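Local coordinates for protein arginase (Trypanosoma brucei brucei, PDB 4RHJ) that is of unknown function: it has the arginase-deacetylase fold but evolved without the binuclear manganese cluster of true arginases, at residues P45-G50 against K133-V138; T79-G84 against F95-N100; F252-D257 against L293-K298. One frame throughout, in Å; residues are numbered along the deposited sequence.

Overall arrangement
Contacts 1 and 2 belong to one parallel sheet. Strands 46-50 and 95-103 are neighbours in it, so the two contacts touch, with Leu48 N 2.6 Å from Leu99 O. Contact 1 is buried, with helices packed on both faces. Contact 2 joins the outermost strand 77-81 to the sheet and is only partly buried. Both rest on backbone hydrogen bonds; in contact 2 polar atoms of Thr79, His81 and Asp82 also approach the partner strand. Contact 3 differs. It joins two loops that follow strands 239-244 and 281-287, about 27 Å from contact 1 between centres. Its two segments meet by side-chain packing, and Thr304 bridges them. It is buried and lies where subunits meet.

Contact 1. Residues P45-G50 against K133-V138; sequences PVALFG and KGYVPV
Val46 and Val138 meet methyl to methyl on one face of a pair of parallel strands in the central sheet of the arginase-deacetylase fold. The chain reaches strand 136-140 from strand 95-103 through helix 116-131, a beta-alpha-beta crossover that steps over strand 46-50. Val46 CG1 lies anti to its own N (chi1 180°), which points it forward along the strand toward Val138. It ends 3.4 Å from Val138 CG2, which is tighter than normal van der Waals contact. On the same face Leu48 runs side by side with Val138, and its CD2 lies 3.8 Å from Val138 CB. Ile316 of helix 303-316 packs on Val46 and Leu48 there. The other face carries Ala47 and Pro137, which helix 116-131 covers through Leu130 and Leu131. The methyl of Ala47 touches Tyr135 CB at 3.5 Å. The Tyr135 ring slants past Pro45, with its CD2 3.4 Å from Pro45 CG, and Val46 O lies near the ring plane at its edge.

The backbones are laced in parallel register. Val136 gives its N-H to Pro45 O and takes the N-H of Ala47 on its own O, straddling Val46. Ala47 O in turn accepts Val138 N. The last bond, Phe49 N to Val138 O, is weak at 3.3 Å. Gly134 ends the preceding helix in a Schellman motif, and its O sits 3.2 Å from Pro45 CD. The shortest of the four bonds between these segments is at this end: Val136 N reaches Pro45 O at 2.7 Å, in the plane of that carbonyl.

Contact 2. Residues T79-G84 against F95-N100; sequences TIHDKG and FMPVLN
Thr79 O is gripped twice by the neighbouring strand. Val98 N donates to it at 2.6 Å, with an N-H...O angle of 166°, and Pro97 CA adds a C-H...O contact at 3.2 Å. The pattern repeats along these parallel strands. Val98 O takes His81 N together with the CA-H of Ile80, and His81 O takes Asn100 N together with the CA-H of Leu99. At the start, Thr79 N donates to Met96 O from well above that carbonyl plane.

Side chains divide between the two faces. On one, Ile80 lies alongside Val98, with its CD1 3.5 Å from Val98 CB. On the other, Thr79 OG1 and His81 NE2, 2.7 Å apart, both lie against Pro97. His81 NE2 comes within 3.3 Å of Pro97 CB, which lies at the ring edge. Thr79 CG2, anti to its carbonyl carbon, stands over one face of the Phe95 ring in a CH-pi contact. It is 3.9 Å from the ring centroid.

Asn100 turns its OD1 to Gly102 N, within its own strand. Backbone bonds fix strand 77-81, outermost in the sheet within the chain. Its side chains add CH-pi and van der Waals contacts, with polar atoms of Thr79, His81 and Asp82 close by.

Contact 3. Residues F252-D257 against L293-K298; sequences FAPAVD and LDVYRK
Leu293 has CG beside its backbone N (chi1 -47°) and CD1 fully extended (chi2 178°). These torsions carry CD1 across to the other loop, 3.5 Å from Val256 C and close to Asp257 N. Its CB meanwhile rests near Ala255 CA. Ala255 is the centre of an inverse gamma turn, in which Val256 N bonds back to Pro254 O at 2.9 Å. The turn presents the Ala255 methyl to the Asp294 carboxylate, with CB 3.6 Å from Asp294 CG. Pro254 crosses the same aspartate at a slant, and its CG lies 3.4 Å from Asp294 OD1. The ring of Pro254 also meets Val295, CG to CB at 4.0 Å.

The carboxylate is held by Thr304 of helix 303-316, whose OG1 is hydrogen-bonded to Asp294 OD1, and weakly by Val295 N. Thr304 OG1 also takes the N-H of Ala255. This hydroxyl thus ties residues 252-257 to 293-298, which do not bond each other directly. Ala255 also makes a backbone bond to Asn290.

The contact joins the loop after strand 239-244 to the loop after strand 281-287. The Val256 side chain is about 5 Å from that of Asp244, which binds manganese in another structure of this protein; no manganese is bound to this chain. Val256 O accepts a hydrogen bond from Arg297 NH1 of the third subunit, and Pro254 O a weak one. The contact is thus apolar packing around a bonded carboxylate, and its turn offers carbonyl oxygens to an arginine that probably helps hold the trimer.

Contact 1. Residues P45-G50 against K133-V138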
ATOM      1  N   PRO A  45      12.189   2.841  32.565  1.00 30.50           N
ATOM      2  CA  PRO A  45      11.811   3.731  31.463  1.00 27.74           C
ATOM      3  C   PRO A  45      12.485   3.336  30.169  1.00  9.58           C
ATOM      4  O   PRO A  45      13.186   2.341  30.123  1.00 22.63           O
ATOM      5  CB  PRO A  45      12.316   5.098  31.935  1.00 29.57           C
ATOM      6  CG  PRO A  45      13.465   4.780  32.780  1.00 20.84           C
ATOM      7  CD  PRO A  45      13.120   3.503  33.494  1.00 33.05           C
ATOM      8  N   VAL A  46      12.297   4.127  29.133  1.00 22.32           N
ATOM      9  CA  VAL A  46      12.926   3.845  27.860  1.00 33.92           C
ATOM     10  C   VAL A  46      14.043   4.860  27.583  1.00 16.13           C
ATOM     11  O   VAL A  46      13.938   6.024  27.945  1.00 16.04           O
ATOM     12  CB  VAL A  46      11.856   3.847  26.730  1.00 32.25           C
ATOM     13  CG1 VAL A  46      12.480   3.557  25.389  1.00 20.13           C
ATOM     14  CG2 VAL A  46      10.734   2.847  27.057  1.00  9.99           C
ATOM     15  N   ALA A  47      15.129   4.393  26.981  1.00 14.55           N
ATOM     16  CA  ALA A  47      16.213   5.281  26.549  1.00 26.43           C
ATOM     17  C   ALA A  47      16.523   5.123  25.060  1.00 19.74           C
ATOM     18  O   ALA A  47      16.805   4.028  24.573  1.00 20.90           O
ATOM     19  CB  ALA A  47      17.450   5.032  27.355  1.00 17.74           C
ATOM     20  N   LEU A  48      16.513   6.254  24.369  1.00 40.66           N
ATOM     21  CA  LEU A  48      16.537   6.311  22.916  1.00 23.22           C
ATOM     22  C   LEU A  48      17.876   6.796  22.393  1.00 22.76           C
ATOM     23  O   LEU A  48      18.414   7.775  22.881  1.00 24.81           O
ATOM     24  CB  LEU A  48      15.430   7.260  22.410  1.00 25.60           C
ATOM     25  CG  LEU A  48      14.078   6.809  21.863  1.00 19.30           C
ATOM     26  CD1 LEU A  48      14.117   6.691  20.347  1.00 12.95           C
ATOM     27  CD2 LEU A  48      13.614   5.508  22.477  1.00 28.53           C
ATOM     28  N   PHE A  49      18.413   6.137  21.378  1.00 29.79           N
ATOM     29  CA  PHE A  49      19.495   6.758  20.649  1.00 22.99           C
ATOM     30  C   PHE A  49      19.448   6.401  19.176  1.00 21.50           C
ATOM     31  O   PHE A  49      18.704   5.524  18.764  1.00 22.32           O
ATOM     32  CB  PHE A  49      20.843   6.399  21.270  1.00 16.97           C
ATOM     33  CG  PHE A  49      21.158   4.940  21.282  1.00 14.27           C
ATOM     34  CD1 PHE A  49      20.839   4.167  22.378  1.00 22.46           C
ATOM     35  CD2 PHE A  49      21.817   4.358  20.223  1.00 16.80           C
ATOM     36  CE1 PHE A  49      21.143   2.834  22.401  1.00 26.43           C
ATOM     37  CE2 PHE A  49      22.132   3.044  20.236  1.00 16.49           C
ATOM     38  CZ  PHE A  49      21.791   2.267  21.331  1.00 29.18           C
ATOM     39  N   GLY A  50      20.230   7.133  18.387  1.00 31.13           N
ATOM     40  CA  GLY A  50      20.294   6.941  16.955  1.00 26.38           C
ATOM     41  C   GLY A  50      21.554   6.214  16.565  1.00 17.38           C
ATOM     42  O   GLY A  50      22.647   6.614  16.925  1.00 21.97           O
ATOM     43  N   LYS A 133      21.349   1.103  34.107  1.00 28.91           N
ATOM     44  CA  LYS A 133      20.524   2.072  34.827  1.00 41.74           C
ATOM     45  C   LYS A 133      19.021   1.779  34.784  1.00 21.69           C
ATOM     46  O   LYS A 133      18.221   2.560  35.278  1.00 26.87           O
ATOM     47  CB  LYS A 133      20.773   3.481  34.290  1.00 21.97           C
ATOM     48  CG  LYS A 133      22.219   3.910  34.169  1.00 24.57           C
ATOM     49  CD  LYS A 133      22.289   5.302  33.546  1.00 22.72           C
ATOM     50  CE  LYS A 133      23.714   5.842  33.458  1.00 28.91           C
ATOM     51  NZ  LYS A 133      24.192   6.443  34.736  1.00 24.04           N
ATOM     52  N   GLY A 134      18.635   0.659  34.200  1.00 24.37           N
ATOM     53  CA  GLY A 134      17.236   0.278  34.208  1.00 33.54           C
ATOM     54  C   GLY A 134      16.378   0.985  33.172  1.00 34.93           C
ATOM     55  O   GLY A 134      15.164   1.089  33.338  1.00 23.71           O
ATOM     56  N   TYR A 135      16.999   1.483  32.107  1.00 34.08           N
ATOM     57  CA  TYR A 135      16.247   1.957  30.949  1.00 20.08           C
ATOM     58  C   TYR A 135      16.201   0.801  29.979  1.00 20.16           C
ATOM     59  O   TYR A 135      17.170   0.045  29.899  1.00 25.33           O
ATOM     60  CB  TYR A 135      16.894   3.177  30.290  1.00 27.73           C
ATOM     61  CG  TYR A 135      17.171   4.329  31.229  1.00 36.79           C
ATOM     62  CD1 TYR A 135      18.219   4.268  32.123  1.00 36.82           C
ATOM     63  CD2 TYR A 135      16.396   5.478  31.216  1.00 33.18           C
ATOM     64  CE1 TYR A 135      18.483   5.295  32.979  1.00 22.94           C
ATOM     65  CE2 TYR A 135      16.661   6.520  32.086  1.00 22.24           C
ATOM     66  CZ  TYR A 135      17.719   6.413  32.968  1.00 23.86           C
ATOM     67  OH  TYR A 135      18.055   7.408  33.863  1.00 26.05           O
ATOM     68  N   VAL A 136      15.072   0.643  29.285  1.00 26.19           N
ATOM     69  CA  VAL A 136      14.953  -0.257  28.135  1.00 18.46           C
ATOM     70  C   VAL A 136      15.541   0.460  26.916  1.00 21.12           C
ATOM     71  O   VAL A 136      14.981   1.439  26.439  1.00 20.36           O
ATOM     72  CB  VAL A 136      13.479  -0.667  27.835  1.00 17.34           C
ATOM     73  CG1 VAL A 136      13.342  -1.271  26.437  1.00  9.60           C
ATOM     74  CG2 VAL A 136      12.949  -1.635  28.859  1.00 17.87           C
ATOM     75  N   PRO A 137      16.679  -0.031  26.406  1.00 18.47           N
ATOM     76  CA  PRO A 137      17.341   0.595  25.258  1.00 19.51           C
ATOM     77  C   PRO A 137      16.558   0.398  23.952  1.00 16.15           C
ATOM     78  O   PRO A 137      15.999  -0.670  23.725  1.00 19.10           O
ATOM     79  CB  PRO A 137      18.687  -0.128  25.212  1.00 19.91           C
ATOM     80  CG  PRO A 137      18.359  -1.519  25.746  1.00 10.92           C
ATOM     81  CD  PRO A 137      17.280  -1.327  26.760  1.00 11.95           C
ATOM     82  N   VAL A 138      16.491   1.441  23.125  1.00 22.18           N
ATOM     83  CA  VAL A 138      15.926   1.343  21.772  1.00 20.07           C
ATOM     84  C   VAL A 138      16.807   2.026  20.717  1.00 19.15           C
ATOM     85  O   VAL A 138      16.913   3.240  20.679  1.00 18.68           O
ATOM     86  CB  VAL A 138      14.547   1.959  21.690  1.00  8.84           C
ATOM     87  CG1 VAL A 138      13.856   1.493  20.436  1.00 19.05           C
ATOM     88  CG2 VAL A 138      13.717   1.593  22.917  1.00 15.39           C
TER

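Contact 2. Residues T79-G84 against F95-N100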
ATOM      1  N   THR A  79       6.306  10.737  26.156  1.00 29.36           N
ATOM      2  CA  THR A  79       6.837  11.969  26.746  1.00 34.74           C
ATOM      3  C   THR A  79       8.383  11.964  26.661  1.00 21.21           C
ATOM      4  O   THR A  79       9.031  11.086  27.215  1.00 30.68           O
ATOM      5  CB  THR A  79       6.350  12.155  28.236  1.00 23.71           C
ATOM      6  OG1 THR A  79       7.262  11.552  29.152  1.00 25.44           O
ATOM      7  CG2 THR A  79       4.979  11.545  28.447  1.00 22.35           C
ATOM      8  N   ILE A  80       8.965  12.940  25.963  1.00 24.25           N
ATOM      9  CA  ILE A  80      10.404  12.928  25.649  1.00 23.86           C
ATOM     10  C   ILE A  80      11.261  13.931  26.452  1.00 23.68           C
ATOM     11  O   ILE A  80      11.076  15.149  26.364  1.00 21.87           O
ATOM     12  CB  ILE A  80      10.634  13.190  24.132  1.00 36.17           C
ATOM     13  CG1 ILE A  80       9.906  12.135  23.274  1.00 32.15           C
ATOM     14  CG2 ILE A  80      12.131  13.303  23.804  1.00 33.52           C
ATOM     15  CD1 ILE A  80      10.481  10.725  23.299  1.00 15.10           C
ATOM     16  N   HIS A  81      12.210  13.386  27.217  1.00 35.26           N
ATOM     17  CA  HIS A  81      13.102  14.145  28.108  1.00 29.92           C
ATOM     18  C   HIS A  81      14.571  13.978  27.752  1.00 28.62           C
ATOM     19  O   HIS A  81      15.030  12.880  27.433  1.00 26.70           O
ATOM     20  CB  HIS A  81      12.925  13.711  29.562  1.00 26.80           C
ATOM     21  CG  HIS A  81      11.562  13.199  29.875  1.00 23.11           C
ATOM     22  ND1 HIS A  81      10.531  14.025  30.267  1.00 30.97           N
ATOM     23  CD2 HIS A  81      11.046  11.952  29.828  1.00 28.11           C
ATOM     24  CE1 HIS A  81       9.445  13.303  30.469  1.00 29.11           C
ATOM     25  NE2 HIS A  81       9.732  12.041  30.209  1.00 18.46           N
ATOM     26  N   ASP A  82      15.316  15.067  27.855  1.00 42.17           N
ATOM     27  CA  ASP A  82      16.725  15.048  27.503  1.00 43.83           C
ATOM     28  C   ASP A  82      17.636  14.895  28.740  1.00 25.60           C
ATOM     29  O   ASP A  82      18.750  14.365  28.643  1.00 25.17           O
ATOM     30  CB  ASP A  82      17.051  16.316  26.703  1.00 26.71           C
ATOM     31  CG  ASP A  82      16.285  16.381  25.391  1.00 28.42           C
ATOM     32  OD1 ASP A  82      15.984  15.311  24.816  1.00 28.58           O
ATOM     33  OD2 ASP A  82      15.981  17.496  24.933  1.00 34.76           O
ATOM     34  N   LYS A  83      17.140  15.330  29.898  1.00 42.70           N
ATOM     35  CA  LYS A  83      17.895  15.289  31.151  1.00 30.27           C
ATOM     36  C   LYS A  83      17.235  14.402  32.202  1.00 35.29           C
ATOM     37  O   LYS A  83      16.050  14.101  32.116  1.00 44.33           O
ATOM     38  CB  LYS A  83      18.051  16.697  31.718  1.00 48.87           C
ATOM     39  CG  LYS A  83      16.739  17.297  32.198  1.00 32.24           C
ATOM     40  CD  LYS A  83      16.935  18.677  32.786  1.00 47.16           C
ATOM     41  CE  LYS A  83      15.753  19.075  33.656  1.00 32.42           C
ATOM     42  NZ  LYS A  83      14.487  19.093  32.873  1.00 48.01           N
ATOM     43  N   GLY A  84      18.008  14.011  33.210  1.00 56.87           N
ATOM     44  CA  GLY A  84      17.501  13.180  34.289  1.00 47.51           C
ATOM     45  C   GLY A  84      17.762  13.739  35.680  1.00 51.00           C
ATOM     46  O   GLY A  84      18.660  14.564  35.870  1.00 39.92           O
ATOM     47  N   PHE A  95       1.446   7.722  30.758  1.00 27.62           N
ATOM     48  CA  PHE A  95       2.448   8.439  29.988  1.00 30.33           C
ATOM     49  C   PHE A  95       3.443   7.384  29.531  1.00 22.84           C
ATOM     50  O   PHE A  95       3.310   6.220  29.900  1.00 33.52           O
ATOM     51  CB  PHE A  95       3.134   9.528  30.823  1.00 23.56           C
ATOM     52  CG  PHE A  95       2.471  10.884  30.740  1.00 36.27           C
ATOM     53  CD1 PHE A  95       1.331  11.083  29.978  1.00 44.59           C
ATOM     54  CD2 PHE A  95       3.005  11.971  31.418  1.00 42.86           C
ATOM     55  CE1 PHE A  95       0.733  12.333  29.905  1.00 34.17           C
ATOM     56  CE2 PHE A  95       2.409  13.221  31.341  1.00 31.40           C
ATOM     57  CZ  PHE A  95       1.271  13.397  30.582  1.00 24.93           C
ATOM     58  N   MET A  96       4.415   7.766  28.713  1.00 20.22           N
ATOM     59  CA  MET A  96       5.531   6.874  28.376  1.00 26.56           C
ATOM     60  C   MET A  96       6.833   7.657  28.215  1.00 17.28           C
ATOM     61  O   MET A  96       7.248   7.945  27.085  1.00 28.57           O
ATOM     62  CB  MET A  96       5.245   6.095  27.099  1.00 30.73           C
ATOM     63  CG  MET A  96       5.017   4.616  27.308  1.00 29.52           C
ATOM     64  SD  MET A  96       3.427   4.171  26.629  1.00 31.54           S
ATOM     65  CE  MET A  96       3.493   5.025  25.076  1.00 30.06           C
ATOM     66  N   PRO A  97       7.477   7.992  29.347  1.00 20.28           N
ATOM     67  CA  PRO A  97       8.660   8.856  29.441  1.00 23.99           C
ATOM     68  C   PRO A  97       9.907   8.301  28.756  1.00 26.71           C
ATOM     69  O   PRO A  97      10.509   7.343  29.228  1.00 30.76           O
ATOM     70  CB  PRO A  97       8.877   8.973  30.957  1.00 26.41           C
ATOM     71  CG  PRO A  97       7.548   8.716  31.553  1.00 23.00           C
ATOM     72  CD  PRO A  97       6.985   7.629  30.689  1.00 38.07           C
ATOM     73  N   VAL A  98      10.316   8.927  27.663  1.00 22.88           N
ATOM     74  CA  VAL A  98      11.461   8.421  26.932  1.00 24.12           C
ATOM     75  C   VAL A  98      12.631   9.396  26.917  1.00 18.17           C
ATOM     76  O   VAL A  98      12.494  10.592  26.641  1.00 19.64           O
ATOM     77  CB  VAL A  98      11.075   8.040  25.493  1.00 37.05           C
ATOM     78  CG1 VAL A  98      12.304   7.990  24.592  1.00 23.98           C
ATOM     79  CG2 VAL A  98      10.330   6.705  25.483  1.00 29.28           C
ATOM     80  N   LEU A  99      13.791   8.828  27.219  1.00 29.02           N
ATOM     81  CA  LEU A  99      15.048   9.536  27.350  1.00 27.60           C
ATOM     82  C   LEU A  99      15.814   9.604  26.034  1.00 19.52           C
ATOM     83  O   LEU A  99      16.286   8.585  25.546  1.00 27.29           O
ATOM     84  CB  LEU A  99      15.897   8.832  28.406  1.00 26.45           C
ATOM     85  CG  LEU A  99      17.303   9.358  28.591  1.00 28.99           C
ATOM     86  CD1 LEU A  99      17.210  10.676  29.345  1.00 34.18           C
ATOM     87  CD2 LEU A  99      18.152   8.324  29.313  1.00 19.99           C
ATOM     88  N   ASN A 100      15.951  10.804  25.474  1.00 25.98           N
ATOM     89  CA  ASN A 100      16.697  10.993  24.229  1.00 30.97           C
ATOM     90  C   ASN A 100      18.213  11.110  24.401  1.00 21.79           C
ATOM     91  O   ASN A 100      18.720  12.151  24.840  1.00 31.31           O
ATOM     92  CB  ASN A 100      16.208  12.238  23.489  1.00 31.39           C
ATOM     93  CG  ASN A 100      16.996  12.490  22.212  1.00 22.52           C
ATOM     94  OD1 ASN A 100      17.384  11.548  21.524  1.00 17.41           O
ATOM     95  ND2 ASN A 100      17.241  13.757  21.897  1.00 28.85           N
TER

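Contact 3. Residues F252-D257 against L293-K298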
ATOM      1  N   PHE A 252       4.896   0.414   1.429  1.00 11.92           N
ATOM      2  CA  PHE A 252       4.893   1.168   2.695  1.00 12.01           C
ATOM      3  C   PHE A 252       6.287   1.569   3.128  1.00 11.79           C
ATOM      4  O   PHE A 252       6.479   2.673   3.645  1.00 12.87           O
ATOM      5  CB  PHE A 252       4.226   0.353   3.809  1.00 13.89           C
ATOM      6  CG  PHE A 252       2.881  -0.180   3.423  1.00  9.56           C
ATOM      7  CD1 PHE A 252       2.780  -1.323   2.654  1.00 15.73           C
ATOM      8  CD2 PHE A 252       1.733   0.471   3.789  1.00 10.01           C
ATOM      9  CE1 PHE A 252       1.557  -1.826   2.266  1.00 12.93           C
ATOM     10  CE2 PHE A 252       0.504  -0.016   3.415  1.00  8.81           C
ATOM     11  CZ  PHE A 252       0.414  -1.167   2.649  1.00 19.00           C
ATOM     12  N   ALA A 253       7.263   0.693   2.895  1.00 13.89           N
ATOM     13  CA  ALA A 253       8.648   0.958   3.290  1.00 22.11           C
ATOM     14  C   ALA A 253       9.671   0.721   2.158  1.00 16.66           C
ATOM     15  O   ALA A 253      10.508  -0.170   2.244  1.00 17.94           O
ATOM     16  CB  ALA A 253       9.010   0.108   4.511  1.00 17.60           C
ATOM     17  N   PRO A 254       9.610   1.535   1.097  1.00 10.70           N
ATOM     18  CA  PRO A 254      10.508   1.358  -0.048  1.00 17.59           C
ATOM     19  C   PRO A 254      12.001   1.493   0.270  1.00 16.27           C
ATOM     20  O   PRO A 254      12.819   1.000  -0.505  1.00 18.78           O
ATOM     21  CB  PRO A 254      10.062   2.470  -1.002  1.00 13.09           C
ATOM     22  CG  PRO A 254       9.297   3.404  -0.184  1.00  7.95           C
ATOM     23  CD  PRO A 254       8.658   2.624   0.878  1.00 11.25           C
ATOM     24  N   ALA A 255      12.345   2.105   1.403  1.00 16.84           N
ATOM     25  CA  ALA A 255      13.719   2.543   1.659  1.00 14.87           C
ATOM     26  C   ALA A 255      14.641   1.472   2.221  1.00 14.77           C
ATOM     27  O   ALA A 255      15.278   1.682   3.251  1.00 20.45           O
ATOM     28  CB  ALA A 255      13.717   3.729   2.590  1.00 14.97           C
ATOM     29  N   VAL A 256      14.736   0.350   1.511  1.00 16.84           N
ATOM     30  CA  VAL A 256      15.586  -0.769   1.912  1.00 17.75           C
ATOM     31  C   VAL A 256      16.406  -1.318   0.732  1.00 16.78           C
ATOM     32  O   VAL A 256      15.966  -1.235  -0.403  1.00 15.97           O
ATOM     33  CB  VAL A 256      14.738  -1.912   2.527  1.00 17.20           C
ATOM     34  CG1 VAL A 256      13.999  -1.424   3.765  1.00 20.37           C
ATOM     35  CG2 VAL A 256      13.745  -2.465   1.509  1.00 14.98           C
ATOM     36  N   ASP A 257      17.578  -1.895   1.027  1.00 18.08           N
ATOM     37  CA  ASP A 257      18.536  -2.427   0.036  1.00 15.87           C
ATOM     38  C   ASP A 257      17.923  -3.093  -1.216  1.00 17.02           C
ATOM     39  O   ASP A 257      17.769  -2.438  -2.266  1.00 33.92           O
ATOM     40  CB  ASP A 257      19.480  -3.429   0.728  1.00 18.46           C
ATOM     41  CG  ASP A 257      20.770  -3.655  -0.049  1.00 17.99           C
ATOM     42  OD1 ASP A 257      21.131  -2.770  -0.852  1.00 26.81           O
ATOM     43  OD2 ASP A 257      21.435  -4.703   0.156  1.00 28.08           O
ATOM     44  N   LEU A 293      17.143   5.619  -0.601  1.00 12.70           N
ATOM     45  CA  LEU A 293      16.383   4.571  -1.289  1.00 17.54           C
ATOM     46  C   LEU A 293      14.876   4.771  -1.159  1.00 15.45           C
ATOM     47  O   LEU A 293      14.093   3.970  -1.646  1.00 14.58           O
ATOM     48  CB  LEU A 293      16.769   3.193  -0.735  1.00 20.77           C
ATOM     49  CG  LEU A 293      18.252   2.834  -0.559  1.00 19.38           C
ATOM     50  CD1 LEU A 293      18.370   1.475   0.045  1.00  9.36           C
ATOM     51  CD2 LEU A 293      19.039   2.885  -1.886  1.00 18.27           C
ATOM     52  N   ASP A 294      14.480   5.865  -0.516  1.00 16.38           N
ATOM     53  CA  ASP A 294      13.082   6.116  -0.194  1.00 12.69           C
ATOM     54  C   ASP A 294      12.293   6.739  -1.343  1.00 12.43           C
ATOM     55  O   ASP A 294      12.852   7.347  -2.253  1.00 11.25           O
ATOM     56  CB  ASP A 294      12.990   7.018   1.042  1.00 14.63           C
ATOM     57  CG  ASP A 294      11.781   6.701   1.915  1.00 12.12           C
ATOM     58  OD1 ASP A 294      10.897   5.933   1.490  1.00 21.71           O
ATOM     59  OD2 ASP A 294      11.713   7.234   3.037  1.00 13.60           O
ATOM     60  N   VAL A 295      10.975   6.581  -1.297  1.00 18.34           N
ATOM     61  CA  VAL A 295      10.105   7.297  -2.225  1.00 14.89           C
ATOM     62  C   VAL A 295       9.671   8.536  -1.464  1.00 17.90           C
ATOM     63  O   VAL A 295       9.359   8.466  -0.268  1.00 17.84           O
ATOM     64  CB  VAL A 295       8.875   6.456  -2.712  1.00 13.68           C
ATOM     65  CG1 VAL A 295       7.803   7.351  -3.329  1.00 13.25           C
ATOM     66  CG2 VAL A 295       9.288   5.377  -3.714  1.00 17.60           C
ATOM     67  N   TYR A 296       9.688   9.676  -2.135  1.00 14.43           N
ATOM     68  CA  TYR A 296       9.431  10.929  -1.441  1.00 13.99           C
ATOM     69  C   TYR A 296       8.193  11.645  -1.946  1.00 13.10           C
ATOM     70  O   TYR A 296       7.936  11.659  -3.138  1.00 18.45           O
ATOM     71  CB  TYR A 296      10.640  11.859  -1.561  1.00 14.07           C
ATOM     72  CG  TYR A 296      11.815  11.443  -0.720  1.00 10.48           C
ATOM     73  CD1 TYR A 296      12.033  12.010   0.519  1.00  7.87           C
ATOM     74  CD2 TYR A 296      12.685  10.454  -1.151  1.00  9.13           C
ATOM     75  CE1 TYR A 296      13.085  11.628   1.295  1.00 15.18           C
ATOM     76  CE2 TYR A 296      13.756  10.075  -0.384  1.00 11.45           C
ATOM     77  CZ  TYR A 296      13.945  10.654   0.839  1.00 14.23           C
ATOM     78  OH  TYR A 296      15.001  10.261   1.617  1.00 16.80           O
ATOM     79  N   ARG A 297       7.447  12.260  -1.026  1.00 15.14           N
ATOM     80  CA  ARG A 297       6.348  13.146  -1.382  1.00 12.18           C
ATOM     81  C   ARG A 297       6.915  14.337  -2.170  1.00 12.27           C
ATOM     82  O   ARG A 297       8.121  14.413  -2.406  1.00 20.62           O
ATOM     83  CB  ARG A 297       5.589  13.640  -0.135  1.00 12.49           C
ATOM     84  CG  ARG A 297       5.274  12.604   0.939  1.00 10.04           C
ATOM     85  CD  ARG A 297       4.093  13.037   1.844  1.00 12.16           C
ATOM     86  NE  ARG A 297       4.270  14.346   2.490  1.00 12.83           N
ATOM     87  CZ  ARG A 297       3.461  14.846   3.420  1.00 16.20           C
ATOM     88  NH1 ARG A 297       2.401  14.166   3.833  1.00 15.75           N
ATOM     89  NH2 ARG A 297       3.712  16.035   3.957  1.00 23.12           N
ATOM     90  N   LYS A 298       6.068  15.272  -2.566  1.00 11.44           N
ATOM     91  CA  LYS A 298       6.552  16.412  -3.357  1.00  8.24           C
ATOM     92  C   LYS A 298       7.236  17.461  -2.452  1.00 15.05           C
ATOM     93  O   LYS A 298       7.955  18.347  -2.940  1.00 10.76           O
ATOM     94  CB  LYS A 298       5.407  17.031  -4.188  1.00 13.52           C
ATOM     95  CG  LYS A 298       5.878  17.991  -5.287  1.00  9.58           C
ATOM     96  CD  LYS A 298       4.819  18.214  -6.350  1.00 10.83           C
ATOM     97  CE  LYS A 298       3.734  19.186  -5.932  1.00 11.90           C
ATOM     98  NZ  LYS A 298       4.192  20.603  -5.780  1.00 18.49           N
TER